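Local coordinates for Slr0280 protein (PDB 5H3K) that is of unknown function but carries a phosphodiester glycosidase (NAGPA-family) domain and so may act on sugar phosphodiesters, at residues A501-M511 and L565-L576; T380-T391 and L481-F492. All coordinates share one frame; numbering follows the deposited sequence.

Interaction 1 (A501-M511 and L565-L576); sequences AGPLLIDQGRM and LQQLGAVNALNL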
loop_
_atom_site.group_PDB
_atom_site.type_symbol
_atom_site.label_atom_id
_atom_site.label_comp_id
_atom_site.label_asym_id
_atom_site.label_seq_id
_atom_site.Cartn_x
_atom_site.Cartn_y
_atom_site.Cartn_z
ATOM N N ALA A 501 0.974 -13.343 5.934
ATOM C CA ALA A 501 -0.407 -13.008 5.622
ATOM C C ALA A 501 -1.138 -14.284 5.338
ATOM O O ALA A 501 -1.443 -15.052 6.259
ATOM C CB ALA A 501 -0.522 -12.018 4.450
ATOM N N GLY A 502 -1.416 -14.521 4.061
ATOM C CA GLY A 502 -1.988 -15.788 3.660
ATOM C C GLY A 502 -3.358 -15.684 3.014
ATOM O O GLY A 502 -4.027 -14.649 3.078
ATOM N N PRO A 503 -3.798 -16.773 2.373
ATOM C CA PRO A 503 -3.025 -18.020 2.289
ATOM C C PRO A 503 -1.926 -17.982 1.244
ATOM O O PRO A 503 -1.916 -17.119 0.355
ATOM C CB PRO A 503 -4.079 -19.086 1.947
ATOM C CG PRO A 503 -5.272 -18.323 1.432
ATOM C CD PRO A 503 -5.206 -16.925 1.961
ATOM N N LEU A 504 -0.983 -18.905 1.365
ATOM C CA LEU A 504 -0.008 -19.120 0.305
ATOM C C LEU A 504 -0.777 -19.635 -0.916
ATOM O O LEU A 504 -1.574 -20.568 -0.794
ATOM C CB LEU A 504 1.033 -20.142 0.758
ATOM C CG LEU A 504 2.227 -20.357 -0.161
ATOM C CD1 LEU A 504 3.049 -19.078 -0.247
ATOM C CD2 LEU A 504 3.073 -21.510 0.392
ATOM N N LEU A 505 -0.561 -19.031 -2.080
ATOM C CA LEU A 505 -1.377 -19.368 -3.259
ATOM C C LEU A 505 -0.611 -20.202 -4.283
ATOM O O LEU A 505 -1.140 -21.186 -4.813
ATOM C CB LEU A 505 -1.937 -18.109 -3.927
ATOM C CG LEU A 505 -2.896 -17.275 -3.078
ATOM C CD1 LEU A 505 -3.289 -16.005 -3.824
ATOM C CD2 LEU A 505 -4.138 -18.090 -2.714
ATOM N N ILE A 506 0.623 -19.802 -4.575
ATOM C CA ILE A 506 1.438 -20.511 -5.563
ATOM C C ILE A 506 2.821 -20.813 -4.989
ATOM O O ILE A 506 3.437 -19.955 -4.342
ATOM C CB ILE A 506 1.574 -19.686 -6.870
ATOM C CG1 ILE A 506 0.187 -19.316 -7.417
ATOM C CG2 ILE A 506 2.392 -20.456 -7.912
ATOM C CD1 ILE A 506 0.206 -18.437 -8.661
ATOM N N ASP A 507 3.313 -22.028 -5.218
ATOM C CA ASP A 507 4.631 -22.413 -4.718
ATOM C C ASP A 507 5.360 -23.254 -5.759
ATOM O O ASP A 507 4.867 -24.316 -6.156
ATOM C CB ASP A 507 4.513 -23.182 -3.401
ATOM C CG ASP A 507 5.858 -23.368 -2.714
ATOM O OD1 ASP A 507 6.581 -24.321 -3.061
ATOM O OD2 ASP A 507 6.189 -22.560 -1.822
ATOM N N GLN A 508 6.515 -22.761 -6.204
ATOM C CA GLN A 508 7.303 -23.387 -7.270
ATOM C C GLN A 508 6.432 -23.739 -8.463
ATOM O O GLN A 508 6.471 -24.870 -8.953
ATOM C CB GLN A 508 8.032 -24.640 -6.762
ATOM C CG GLN A 508 8.677 -24.489 -5.375
ATOM C CD GLN A 508 9.894 -23.562 -5.337
ATOM O OE1 GLN A 508 9.915 -22.492 -5.956
ATOM N NE2 GLN A 508 10.912 -23.971 -4.587
ATOM N N GLY A 509 5.622 -22.774 -8.897
ATOM C CA GLY A 509 4.789 -22.925 -10.073
ATOM C C GLY A 509 3.486 -23.664 -9.860
ATOM O O GLY A 509 2.638 -23.679 -10.752
ATOM N N ARG A 510 3.307 -24.289 -8.702
ATOM C CA ARG A 510 2.070 -25.038 -8.503
ATOM C C ARG A 510 1.048 -24.381 -7.572
ATOM O O ARG A 510 1.396 -23.624 -6.654
ATOM C CB ARG A 510 2.327 -26.517 -8.146
ATOM C CG ARG A 510 2.989 -26.785 -6.812
ATOM C CD ARG A 510 2.887 -28.277 -6.446
ATOM N NE ARG A 510 1.512 -28.667 -6.125
ATOM C CZ ARG A 510 1.050 -28.860 -4.891
ATOM N NH1 ARG A 510 1.858 -28.721 -3.844
ATOM N NH2 ARG A 510 -0.224 -29.200 -4.702
ATOM N N MET A 511 -0.222 -24.663 -7.844
ATOM C CA MET A 511 -1.317 -24.100 -7.067
ATOM C C MET A 511 -1.377 -24.847 -5.758
ATOM O O MET A 511 -1.527 -26.070 -5.745
ATOM C CB MET A 511 -2.632 -24.263 -7.821
ATOM C CG MET A 511 -2.626 -23.615 -9.176
ATOM S SD MET A 511 -2.541 -21.814 -9.053
ATOM C CE MET A 511 -3.773 -21.359 -10.293
ATOM N N LEU A 565 -2.770 -14.605 -10.670
ATOM C CA LEU A 565 -1.338 -14.505 -10.383
ATOM C C LEU A 565 -0.530 -15.464 -11.252
ATOM O O LEU A 565 0.557 -15.126 -11.706
ATOM C CB LEU A 565 -1.066 -14.781 -8.896
ATOM C CG LEU A 565 -1.632 -13.703 -7.954
ATOM C CD1 LEU A 565 -1.726 -14.228 -6.536
ATOM C CD2 LEU A 565 -0.815 -12.416 -8.012
ATOM N N GLN A 566 -1.067 -16.658 -11.481
ATOM C CA GLN A 566 -0.433 -17.595 -12.406
ATOM C C GLN A 566 -0.334 -16.980 -13.804
ATOM O O GLN A 566 0.710 -17.066 -14.451
ATOM C CB GLN A 566 -1.215 -18.909 -12.434
ATOM C CG GLN A 566 -0.611 -19.978 -13.314
ATOM C CD GLN A 566 -1.382 -21.281 -13.232
ATOM O OE1 GLN A 566 -2.614 -21.299 -13.329
ATOM N NE2 GLN A 566 -0.663 -22.378 -13.035
ATOM N N GLN A 567 -1.410 -16.344 -14.257
ATOM C CA GLN A 567 -1.416 -15.616 -15.533
ATOM C C GLN A 567 -0.376 -14.487 -15.601
ATOM O O GLN A 567 0.149 -14.167 -16.671
ATOM C CB GLN A 567 -2.811 -15.047 -15.802
ATOM C CG GLN A 567 -3.751 -16.025 -16.468
ATOM C CD GLN A 567 -3.305 -16.340 -17.885
ATOM O OE1 GLN A 567 -3.325 -15.471 -18.761
ATOM N NE2 GLN A 567 -2.873 -17.574 -18.108
ATOM N N LEU A 568 -0.084 -13.880 -14.456
ATOM C CA LEU A 568 0.892 -12.801 -14.386
ATOM C C LEU A 568 2.325 -13.308 -14.359
ATOM O O LEU A 568 3.267 -12.517 -14.400
ATOM C CB LEU A 568 0.642 -11.944 -13.147
ATOM C CG LEU A 568 -0.631 -11.116 -13.198
ATOM C CD1 LEU A 568 -0.892 -10.461 -11.840
ATOM C CD2 LEU A 568 -0.502 -10.071 -14.286
ATOM N N GLY A 569 2.486 -14.623 -14.275
ATOM C CA GLY A 569 3.803 -15.236 -14.321
ATOM C C GLY A 569 4.384 -15.534 -12.953
ATOM O O GLY A 569 5.594 -15.740 -12.808
ATOM N N ALA A 570 3.533 -15.572 -11.933
ATOM C CA ALA A 570 4.024 -15.832 -10.582
ATOM C C ALA A 570 4.499 -17.276 -10.435
ATOM O O ALA A 570 3.769 -18.201 -10.775
ATOM C CB ALA A 570 2.943 -15.525 -9.556
ATOM N N VAL A 571 5.714 -17.474 -9.924
ATOM C CA VAL A 571 6.157 -18.825 -9.553
ATOM C C VAL A 571 5.946 -19.107 -8.065
ATOM O O VAL A 571 5.757 -20.251 -7.672
ATOM C CB VAL A 571 7.625 -19.091 -9.948
ATOM C CG1 VAL A 571 7.816 -18.834 -11.426
ATOM C CG2 VAL A 571 8.565 -18.223 -9.157
ATOM N N ASN A 572 5.999 -18.061 -7.242
ATOM C CA ASN A 572 5.599 -18.146 -5.837
ATOM C C ASN A 572 4.698 -16.940 -5.601
ATOM O O ASN A 572 4.985 -15.880 -6.138
ATOM C CB ASN A 572 6.822 -18.042 -4.910
ATOM C CG ASN A 572 7.781 -19.218 -5.044
ATOM O OD1 ASN A 572 7.374 -20.376 -5.033
ATOM N ND2 ASN A 572 9.065 -18.916 -5.144
ATOM N N ALA A 573 3.619 -17.089 -4.829
ATOM C CA ALA A 573 2.677 -16.002 -4.600
ATOM C C ALA A 573 2.023 -16.132 -3.235
ATOM O O ALA A 573 1.593 -17.221 -2.850
ATOM C CB ALA A 573 1.595 -15.981 -5.706
ATOM N N LEU A 574 1.955 -15.012 -2.519
ATOM C CA LEU A 574 1.350 -14.937 -1.197
ATOM C C LEU A 574 0.191 -13.963 -1.246
ATOM O O LEU A 574 0.354 -12.800 -1.657
ATOM C CB LEU A 574 2.387 -14.447 -0.174
ATOM C CG LEU A 574 1.871 -14.102 1.224
ATOM C CD1 LEU A 574 1.404 -15.366 1.914
ATOM C CD2 LEU A 574 3.010 -13.431 2.012
ATOM N N ASN A 575 -0.984 -14.434 -0.838
ATOM C CA ASN A 575 -2.138 -13.565 -0.670
ATOM C C ASN A 575 -1.891 -12.643 0.510
ATOM O O ASN A 575 -1.476 -13.100 1.578
ATOM C CB ASN A 575 -3.412 -14.371 -0.434
ATOM C CG ASN A 575 -4.653 -13.494 -0.431
ATOM O OD1 ASN A 575 -4.968 -12.833 -1.437
ATOM N ND2 ASN A 575 -5.348 -13.448 0.710
ATOM N N LEU A 576 -2.089 -11.346 0.301
ATOM C CA LEU A 576 -1.980 -10.363 1.377
ATOM C C LEU A 576 -3.403 -9.997 1.774
ATOM O O LEU A 576 -4.366 -10.501 1.173
ATOM C CB LEU A 576 -1.197 -9.129 0.889
ATOM C CG LEU A 576 0.273 -9.380 0.490
ATOM C CD1 LEU A 576 0.950 -8.139 -0.156
ATOM C CD2 LEU A 576 1.092 -9.869 1.677
#

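Interaction 2 (T380-T391 and L481-F492); sequences TFGRLSLSEIIT and LNVNGRSTPEAF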
loop_
_atom_site.group_PDB
_atom_site.type_symbol
_atom_site.label_atom_id
_atom_site.label_comp_id
_atom_site.label_asym_id
_atom_site.label_seq_id
_atom_site.Cartn_x
_atom_site.Cartn_y
_atom_site.Cartn_z
ATOM N N THR A 380 12.245 -16.220 0.117
ATOM C CA THR A 380 11.700 -17.549 0.370
ATOM C C THR A 380 10.229 -17.403 0.737
ATOM O O THR A 380 9.826 -16.360 1.260
ATOM C CB THR A 380 12.461 -18.322 1.488
ATOM O OG1 THR A 380 12.190 -19.721 1.363
ATOM C CG2 THR A 380 12.036 -17.863 2.898
ATOM N N PHE A 381 9.440 -18.433 0.434
ATOM C CA PHE A 381 8.007 -18.453 0.730
ATOM C C PHE A 381 7.724 -19.743 1.481
ATOM O O PHE A 381 8.394 -20.762 1.257
ATOM C CB PHE A 381 7.171 -18.462 -0.562
ATOM C CG PHE A 381 7.171 -17.152 -1.334
ATOM C CD1 PHE A 381 8.302 -16.723 -2.026
ATOM C CD2 PHE A 381 6.004 -16.401 -1.441
ATOM C CE1 PHE A 381 8.289 -15.532 -2.771
ATOM C CE2 PHE A 381 5.974 -15.220 -2.189
ATOM C CZ PHE A 381 7.126 -14.785 -2.856
ATOM N N GLY A 382 6.722 -19.730 2.353
ATOM C CA GLY A 382 6.352 -20.955 3.038
ATOM C C GLY A 382 5.290 -20.669 4.063
ATOM O O GLY A 382 4.805 -19.550 4.142
ATOM N N ARG A 383 4.928 -21.678 4.843
ATOM C CA ARG A 383 3.965 -21.487 5.917
ATOM C C ARG A 383 4.749 -21.434 7.216
ATOM O O ARG A 383 5.373 -22.416 7.624
ATOM C CB ARG A 383 2.931 -22.606 5.904
ATOM C CG ARG A 383 2.167 -22.627 4.578
ATOM C CD ARG A 383 0.967 -23.557 4.623
ATOM N NE ARG A 383 0.196 -23.510 3.373
ATOM C CZ ARG A 383 0.471 -24.231 2.284
ATOM N NH1 ARG A 383 1.506 -25.061 2.266
ATOM N NH2 ARG A 383 -0.295 -24.119 1.208
ATOM N N LEU A 384 4.734 -20.263 7.845
ATOM C CA LEU A 384 5.700 -19.939 8.879
ATOM C C LEU A 384 5.161 -20.141 10.297
ATOM O O LEU A 384 4.042 -19.746 10.627
ATOM C CB LEU A 384 6.170 -18.490 8.692
ATOM C CG LEU A 384 7.023 -17.866 9.798
ATOM C CD1 LEU A 384 8.392 -18.536 9.841
ATOM C CD2 LEU A 384 7.136 -16.363 9.552
ATOM N N SER A 385 5.965 -20.764 11.142
ATOM C CA SER A 385 5.679 -20.747 12.573
ATOM C C SER A 385 6.964 -20.423 13.326
ATOM O O SER A 385 8.067 -20.625 12.821
ATOM C CB SER A 385 5.063 -22.065 13.042
ATOM O OG SER A 385 5.968 -23.127 12.827
ATOM N N LEU A 386 6.813 -19.889 14.529
ATOM C CA LEU A 386 7.969 -19.510 15.325
ATOM C C LEU A 386 7.719 -20.040 16.713
ATOM O O LEU A 386 6.628 -19.868 17.244
ATOM C CB LEU A 386 8.093 -17.989 15.380
ATOM C CG LEU A 386 9.120 -17.423 16.364
ATOM C CD1 LEU A 386 10.528 -17.693 15.856
ATOM C CD2 LEU A 386 8.893 -15.925 16.602
ATOM N N SER A 387 8.695 -20.721 17.295
ATOM C CA SER A 387 8.585 -21.060 18.706
ATOM C C SER A 387 9.793 -20.495 19.430
ATOM O O SER A 387 10.911 -20.522 18.908
ATOM C CB SER A 387 8.457 -22.572 18.925
ATOM O OG SER A 387 9.636 -23.249 18.541
ATOM N N GLU A 388 9.557 -19.947 20.618
ATOM C CA GLU A 388 10.647 -19.452 21.442
ATOM C C GLU A 388 10.776 -20.355 22.646
ATOM O O GLU A 388 9.801 -20.577 23.358
ATOM C CB GLU A 388 10.365 -18.023 21.910
ATOM C CG GLU A 388 10.188 -17.029 20.764
ATOM C CD GLU A 388 10.167 -15.590 21.229
ATOM O OE1 GLU A 388 9.215 -15.197 21.948
ATOM O OE2 GLU A 388 11.113 -14.852 20.878
ATOM N N ILE A 389 11.976 -20.882 22.859
ATOM C CA ILE A 389 12.257 -21.654 24.067
ATOM C C ILE A 389 12.820 -20.715 25.116
ATOM O O ILE A 389 13.817 -20.024 24.876
ATOM C CB ILE A 389 13.269 -22.775 23.813
ATOM C CG1 ILE A 389 12.730 -23.726 22.744
ATOM C CG2 ILE A 389 13.543 -23.533 25.107
ATOM C CD1 ILE A 389 11.311 -24.149 23.012
ATOM N N ILE A 390 12.160 -20.668 26.266
ATOM C CA ILE A 390 12.648 -19.887 27.387
ATOM C C ILE A 390 13.278 -20.863 28.374
ATOM O O ILE A 390 12.602 -21.773 28.851
ATOM C CB ILE A 390 11.504 -19.150 28.088
ATOM C CG1 ILE A 390 10.740 -18.271 27.093
ATOM C CG2 ILE A 390 12.033 -18.316 29.265
ATOM C CD1 ILE A 390 9.581 -17.502 27.730
ATOM N N THR A 391 14.567 -20.667 28.656
ATOM C CA THR A 391 15.331 -21.552 29.536
ATOM C C THR A 391 15.748 -20.778 30.785
ATOM O O THR A 391 16.352 -19.709 30.685
ATOM C CB THR A 391 16.597 -22.088 28.833
ATOM O OG1 THR A 391 16.220 -22.868 27.695
ATOM C CG2 THR A 391 17.421 -22.969 29.779
ATOM N N LEU A 481 16.904 -15.811 32.735
ATOM C CA LEU A 481 16.249 -16.425 31.574
ATOM C C LEU A 481 17.037 -16.220 30.291
ATOM O O LEU A 481 17.628 -15.159 30.065
ATOM C CB LEU A 481 14.832 -15.869 31.371
ATOM C CG LEU A 481 13.809 -15.991 32.495
ATOM C CD1 LEU A 481 12.535 -15.247 32.117
ATOM C CD2 LEU A 481 13.496 -17.447 32.784
ATOM N N ASN A 482 17.048 -17.249 29.455
ATOM C CA ASN A 482 17.505 -17.115 28.083
ATOM C C ASN A 482 16.351 -17.429 27.142
ATOM O O ASN A 482 15.609 -18.380 27.366
ATOM C CB ASN A 482 18.676 -18.059 27.801
ATOM C CG ASN A 482 18.969 -18.192 26.321
ATOM O OD1 ASN A 482 18.601 -19.186 25.691
ATOM N ND2 ASN A 482 19.621 -17.177 25.750
ATOM N N VAL A 483 16.190 -16.622 26.096
ATOM C CA VAL A 483 15.155 -16.882 25.095
ATOM C C VAL A 483 15.830 -17.213 23.768
ATOM O O VAL A 483 16.716 -16.485 23.313
ATOM C CB VAL A 483 14.228 -15.670 24.911
ATOM C CG1 VAL A 483 13.131 -15.983 23.892
ATOM C CG2 VAL A 483 13.601 -15.277 26.239
ATOM N N ASN A 484 15.415 -18.312 23.154
ATOM C CA ASN A 484 15.988 -18.735 21.886
ATOM C C ASN A 484 14.854 -19.029 20.898
ATOM O O ASN A 484 14.031 -19.917 21.132
ATOM C CB ASN A 484 16.876 -19.972 22.109
ATOM C CG ASN A 484 17.688 -20.356 20.874
ATOM O OD1 ASN A 484 17.232 -21.137 20.036
ATOM N ND2 ASN A 484 18.906 -19.824 20.773
ATOM N N GLY A 485 14.816 -18.288 19.798
ATOM C CA GLY A 485 13.759 -18.459 18.814
ATOM C C GLY A 485 14.216 -19.173 17.556
ATOM O O GLY A 485 15.349 -18.993 17.103
ATOM N N ARG A 486 13.325 -19.976 16.982
ATOM C CA ARG A 486 13.627 -20.713 15.762
ATOM C C ARG A 486 12.405 -20.793 14.857
ATOM O O ARG A 486 11.318 -21.180 15.306
ATOM C CB ARG A 486 14.106 -22.124 16.104
ATOM C CG ARG A 486 14.446 -22.959 14.898
ATOM C CD ARG A 486 15.292 -24.162 15.299
ATOM N NE ARG A 486 15.498 -25.069 14.173
ATOM C CZ ARG A 486 15.843 -26.351 14.293
ATOM N NH1 ARG A 486 16.031 -26.886 15.493
ATOM N NH2 ARG A 486 16.001 -27.101 13.209
ATOM N N SER A 487 12.581 -20.442 13.583
ATOM C CA SER A 487 11.469 -20.473 12.630
ATOM C C SER A 487 11.401 -21.813 11.906
ATOM O O SER A 487 12.409 -22.495 11.750
ATOM C CB SER A 487 11.594 -19.350 11.600
ATOM O OG SER A 487 11.779 -18.113 12.251
ATOM N N THR A 488 10.195 -22.177 11.479
ATOM C CA THR A 488 9.957 -23.355 10.649
ATOM C C THR A 488 9.080 -22.876 9.500
ATOM O O THR A 488 8.122 -22.140 9.727
ATOM C CB THR A 488 9.239 -24.469 11.441
ATOM O OG1 THR A 488 10.058 -24.873 12.548
ATOM C CG2 THR A 488 8.968 -25.688 10.561
ATOM N N PRO A 489 9.414 -23.250 8.253
ATOM C CA PRO A 489 10.543 -24.076 7.790
ATOM C C PRO A 489 11.905 -23.473 8.131
ATOM O O PRO A 489 12.029 -22.252 8.225
ATOM C CB PRO A 489 10.383 -24.087 6.255
ATOM C CG PRO A 489 9.009 -23.603 5.970
ATOM C CD PRO A 489 8.563 -22.776 7.142
ATOM N N GLU A 490 12.908 -24.329 8.291
ATOM C CA GLU A 490 14.266 -23.891 8.628
ATOM C C GLU A 490 14.824 -22.764 7.758
ATOM O O GLU A 490 15.565 -21.904 8.251
ATOM C CB GLU A 490 15.207 -25.097 8.624
ATOM C CG GLU A 490 16.590 -24.852 9.246
ATOM C CD GLU A 490 16.546 -24.494 10.730
ATOM O OE1 GLU A 490 15.527 -24.772 11.409
ATOM O OE2 GLU A 490 17.551 -23.928 11.225
ATOM N N ALA A 491 14.473 -22.745 6.473
ATOM C CA ALA A 491 15.014 -21.728 5.567
ATOM C C ALA A 491 14.691 -20.299 5.991
ATOM O O ALA A 491 15.419 -19.371 5.632
ATOM C CB ALA A 491 14.551 -21.964 4.128
ATOM N N PHE A 492 13.611 -20.112 6.741
ATOM C CA PHE A 492 13.217 -18.771 7.166
ATOM C C PHE A 492 14.247 -18.152 8.099
ATOM O O PHE A 492 14.367 -16.928 8.174
ATOM C CB PHE A 492 11.833 -18.775 7.818
ATOM C CG PHE A 492 10.704 -18.611 6.835
ATOM C CD1 PHE A 492 10.278 -17.345 6.457
ATOM C CD2 PHE A 492 10.068 -19.720 6.295
ATOM C CE1 PHE A 492 9.227 -17.181 5.545
ATOM C CE2 PHE A 492 9.018 -19.575 5.387
ATOM C CZ PHE A 492 8.602 -18.304 5.009
HETATM O O HOH W 1 16.429 -20.806 25.634
#

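Interaction 1 (A501-M511 and L565-L576)
With CG anti to its carbonyl carbon and beside its backbone N (chi1 -66°), the amide of Asn572 comes up to the Asp507-Arg510 turn, where OD1 receives the N-H of Gln508 at 2.8 Å in an almost straight bond (176°). Asn575 does the reverse: its CG lies anti to the backbone N (chi1 -173°), and ND2 donates a hydrogen bond to Gly502 O from above the carbonyl plane. The carbonyl O of the same asparagine accepts from Gly502 N at 2.9 Å, which grips the chain just before the cis-Pro503 peptide. Between these ends, strands 504-507 and 572-576 run antiparallel with a classic beta bulge: Leu505 N and Ile506 N both donate to Ala573 O, from the same face of its plane. On the helix side, Leu505 CD1 meets Leu565 CD1 at 3.6 Å, the two side chains crossing at about a right angle, while Ile506 CD1 packs on Leu565 CB and Ala570 CB. Gly509 N meets Val571 O on a lone pair, at 2.8 Å. Replacing Asn572 with alanine is likely to leave Gln508 N without its side-chain acceptor and the type I' turn less firmly held. Beyond the turn, Met511 CE touches Gln566 OE1.

Interaction 2 (T380-T391 and L481-F492)
The ring of Phe492 is sandwiched between two methyl groups of the opposing segment: Thr380 CG2 sits over its centre on one face, 3.9 Å from the ring centroid, and Leu384 CD1 covers the opposite face, offset toward the rim. Both are CH-pi contacts. Gly382 CA and Pro489 O lie at the edge, in the ring plane, and a side chain at Gly382 would probably press on the ring. This packing ends an antiparallel strand pair, 385-391 with 481-488, whose seven successive bridges belong to a larger mixed sheet in which strand 397-403 flanks 379-392. Hydrogen-bonded pairs alternate with non-hydrogen-bonded ones. At the Phe492 end, Ser385 N donates to Thr488 O at 2.9 Å, after which the chain turns through cis-Pro489, whose CD rests against Arg383 O. Leu384 CG is anti to the backbone N (chi1 171°), which places CD1 against Ser487 CB as well as the ring. On the face that bears Glu388 and Ile390, Val483 CG1 packs at 3.8 Å from Glu388 OE2, while the other carboxylate oxygen forms a salt bridge with Arg414. Farther along, Ile390 CG2 meets Leu481 CD2. The other face carries the polar side chains of Arg486, Asn484 and Asn482, and there Arg486 holds Glu490 OE1 side-on through NE and NH2. Near the far end, one water bridges the strands, hydrogen-bonded to Thr391 OG1, Ile389 O and Asn482 OD1, the last at 2.7 Å.

In the fold
After a long run of earlier strands, the chain lays down strand 379-392, and interaction 2 closes when strand 481-488 returns beside it after 89 intervening residues, of which 38 are strand and none helix. Shortly after segment 481-492, interaction 1 opens with segment 501-511 and, after 53 intervening residues, closes at 565-576, where helix 558-567 leads into strand 572-576. The loops are therefore in series, neither nested nor crossed. Interaction 1 joins strands of an eight-stranded antiparallel sheet, interaction 2 those of a mixed sheet, and their centres are about 23 Å apart. The two meet at Phe381, whose CD1 lies 3.5 Å from Asn572 CB. Glu518 adds a second tie, accepting from Leu504 N and pairing with Arg383.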